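Local coordinates for protein Cas13d (uncultured Ruminococcus sp, PDB 6IV9) that binds a crRNA and, through its two HEPN domains, matures that RNA and cleaves target RNA as a CRISPR effector, at residues V654-G659 / R687-A691. The protein carries 2 engineered substitutions. Numbering follows the deposited sequence.
Sequences VMFVLG and RSELA
Arg687 reaches from helix 683-696 to the C-terminal end of helix 651-660, where its NE donates a hydrogen bond to the backbone O of Leu658 at 2.9 Å, nearly straight (168° at the hydrogen). The oxygen meets the edge of the guanidinium, close to its plane, yet seen from Leu658 the donor stands well above the carbonyl plane. From CG to NE the arginine chain runs extended, with chi2 at -171°, which carries the head across to the last turn of the other helix. There NH2 donates to the O of Ile661 and forms a salt bridge with OD1 of Asp663, so two nitrogens of one guanidinium bind the end of one helix and the start of the next, 663-673. With an alanine here, Asp663 would probably lose this charged mate and the carbonyls of Leu658 and Ile661 these donors.

Farther from that turn the contact is mostly apolar. Met655 is bent at both chi2 and chi3: the first bend sets its SD 3.5 Å from the O of Arg687, and the second turns its CE to 3.6 Å from the OG of Ser688, a hydroxyl already hydrogen-bonded to the O of Glu684. SD of Met655 also rests 3.8 Å from CB of Ala691. CB of Ala691 is touched as well by CG1 of Val654 at 3.8 Å and by CD2 of Leu658 at 3.9 Å, so three side chains of one helix converge on a single small residue of the other. CD2 of Leu658 also reaches CB of Leu690, while Val730 of the long helix 713-760 packs against Leu658.

Segments 654-659 and 687-691 run at 132° between their N-to-C directions, their axes approaching to 9.5 Å: an oblique, nearer antiparallel than parallel helix pair, connected through helix 663-673 and packed against helix 713-760, with an arginine bridging to its neighbour's C-terminal turn.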
ATOM      1  N   VAL A 654       5.222  -1.166  24.783  1.00 26.74           N
ATOM      2  CA  VAL A 654       6.195  -2.134  24.208  1.00 26.95           C
ATOM      3  C   VAL A 654       5.705  -3.563  24.445  1.00 24.77           C
ATOM      4  O   VAL A 654       5.772  -4.347  23.556  1.00 25.54           O
ATOM      5  CB  VAL A 654       7.600  -1.895  24.770  1.00 27.10           C
ATOM      6  CG1 VAL A 654       8.543  -3.014  24.402  1.00 29.82           C
ATOM      7  CG2 VAL A 654       8.128  -0.556  24.319  1.00 27.69           C
ATOM      8  N   MET A 655       5.181  -3.847  25.626  1.00 26.86           N
ATOM      9  CA  MET A 655       4.656  -5.202  25.925  1.00 27.05           C
ATOM     10  C   MET A 655       3.470  -5.494  25.001  1.00 26.22           C
ATOM     11  O   MET A 655       3.312  -6.625  24.613  1.00 25.97           O
ATOM     12  CB  MET A 655       4.244  -5.351  27.392  1.00 29.29           C
ATOM     13  CG  MET A 655       5.402  -5.616  28.331  1.00 30.85           C
ATOM     14  SD  MET A 655       6.256  -7.157  28.021  1.00 33.03           S
ATOM     15  CE  MET A 655       5.059  -8.334  28.634  1.00 38.15           C
ATOM     16  N   PHE A 656       2.662  -4.486  24.693  1.00 26.07           N
ATOM     17  CA  PHE A 656       1.522  -4.726  23.779  1.00 25.91           C
ATOM     18  C   PHE A 656       2.043  -5.175  22.411  1.00 24.88           C
ATOM     19  O   PHE A 656       1.562  -6.130  21.878  1.00 24.36           O
ATOM     20  CB  PHE A 656       0.676  -3.468  23.615  1.00 24.94           C
ATOM     21  CG  PHE A 656      -0.304  -3.600  22.487  1.00 26.95           C
ATOM     22  CD1 PHE A 656      -1.305  -4.545  22.538  1.00 28.08           C
ATOM     23  CD2 PHE A 656      -0.196  -2.815  21.362  1.00 30.20           C
ATOM     24  CE1 PHE A 656      -2.181  -4.705  21.485  1.00 31.34           C
ATOM     25  CE2 PHE A 656      -1.080  -2.968  20.312  1.00 30.04           C
ATOM     26  CZ  PHE A 656      -2.056  -3.920  20.374  1.00 29.24           C
ATOM     27  N   VAL A 657       3.042  -4.483  21.882  1.00 24.77           N
ATOM     28  CA  VAL A 657       3.627  -4.851  20.561  1.00 24.59           C
ATOM     29  C   VAL A 657       4.288  -6.231  20.631  1.00 22.52           C
ATOM     30  O   VAL A 657       4.064  -7.024  19.763  1.00 23.70           O
ATOM     31  CB  VAL A 657       4.615  -3.782  20.066  1.00 25.43           C
ATOM     32  CG1 VAL A 657       5.277  -4.195  18.774  1.00 26.64           C
ATOM     33  CG2 VAL A 657       3.932  -2.448  19.900  1.00 25.94           C
ATOM     34  N   LEU A 658       5.055  -6.486  21.682  1.00 21.90           N
ATOM     35  CA  LEU A 658       5.764  -7.772  21.882  1.00 25.90           C
ATOM     36  C   LEU A 658       4.721  -8.901  21.970  1.00 26.17           C
ATOM     37  O   LEU A 658       4.994  -9.988  21.531  1.00 24.96           O
ATOM     38  CB  LEU A 658       6.549  -7.658  23.187  1.00 28.87           C
ATOM     39  CG  LEU A 658       8.064  -7.471  23.152  1.00 33.96           C
ATOM     40  CD1 LEU A 658       8.681  -7.253  21.795  1.00 29.75           C
ATOM     41  CD2 LEU A 658       8.543  -6.487  24.186  1.00 31.16           C
ATOM     42  N   GLY A 659       3.552  -8.614  22.533  1.00 30.06           N
ATOM     43  CA  GLY A 659       2.483  -9.611  22.715  1.00 31.84           C
ATOM     44  C   GLY A 659       1.998 -10.170  21.394  1.00 34.22           C
ATOM     45  O   GLY A 659       1.559 -11.295  21.366  1.00 30.95           O
ATOM     46  N   ARG A 687       9.198 -11.838  27.260  1.00 27.15           N
ATOM     47  CA  ARG A 687       8.689 -10.570  26.683  1.00 29.17           C
ATOM     48  C   ARG A 687       9.010  -9.436  27.656  1.00 30.56           C
ATOM     49  O   ARG A 687       9.468  -8.413  27.215  1.00 25.86           O
ATOM     50  CB  ARG A 687       7.188 -10.654  26.415  1.00 28.82           C
ATOM     51  CG  ARG A 687       6.798 -11.541  25.243  1.00 28.76           C
ATOM     52  CD  ARG A 687       5.333 -11.422  24.873  1.00 29.32           C
ATOM     53  NE  ARG A 687       4.975 -12.019  23.605  1.00 29.68           N
ATOM     54  CZ  ARG A 687       4.624 -13.273  23.421  1.00 29.78           C
ATOM     55  NH1 ARG A 687       4.455 -14.076  24.446  1.00 30.07           N
ATOM     56  NH2 ARG A 687       4.445 -13.730  22.204  1.00 28.99           N
ATOM     57  N   SER A 688       8.787  -9.671  28.949  1.00 28.61           N
ATOM     58  CA  SER A 688       9.031  -8.649  29.992  1.00 29.29           C
ATOM     59  C   SER A 688      10.503  -8.270  29.971  1.00 26.13           C
ATOM     60  O   SER A 688      10.808  -7.105  30.044  1.00 28.95           O
ATOM     61  CB  SER A 688       8.617  -9.124  31.346  1.00 33.79           C
ATOM     62  OG  SER A 688       7.227  -9.258  31.400  1.00 35.08           O
ATOM     63  N   GLU A 689      11.372  -9.268  29.909  1.00 26.86           N
ATOM     64  CA  GLU A 689      12.875  -8.997  29.671  0.50 28.56           C
ATOM     65  C   GLU A 689      13.355  -8.159  28.442  1.00 30.56           C
ATOM     66  O   GLU A 689      14.093  -7.229  28.588  1.00 25.58           O
ATOM     67  CB  GLU A 689      13.633 -10.322  29.778  0.50 31.00           C
ATOM     68  CG  GLU A 689      15.041 -10.190  30.326  0.50 34.59           C
ATOM     69  CD  GLU A 689      15.724 -11.501  30.697  0.50 33.06           C
ATOM     70  OE1 GLU A 689      15.023 -12.469  31.040  0.50 33.95           O
ATOM     71  OE2 GLU A 689      16.959 -11.550  30.651  0.50 34.05           O
ATOM     72  N   LEU A 690      12.705  -8.425  27.318  1.00 27.96           N
ATOM     73  CA  LEU A 690      12.954  -7.682  26.063  1.00 27.08           C
ATOM     74  C   LEU A 690      12.425  -6.255  26.238  1.00 26.70           C
ATOM     75  O   LEU A 690      13.075  -5.348  25.795  1.00 28.84           O
ATOM     76  CB  LEU A 690      12.296  -8.430  24.905  1.00 25.16           C
ATOM     77  CG  LEU A 690      12.912  -9.787  24.604  1.00 26.53           C
ATOM     78  CD1 LEU A 690      12.097 -10.559  23.596  1.00 28.21           C
ATOM     79  CD2 LEU A 690      14.334  -9.632  24.143  1.00 31.80           C
ATOM     80  N   ALA A 691      11.277  -6.095  26.887  1.00 26.83           N
ATOM     81  CA  ALA A 691      10.696  -4.755  27.105  1.00 28.09           C
ATOM     82  C   ALA A 691      11.624  -3.913  27.984  1.00 29.67           C
ATOM     83  O   ALA A 691      11.766  -2.744  27.725  1.00 28.38           O
ATOM     84  CB  ALA A 691       9.317  -4.853  27.677  1.00 31.16           C
TER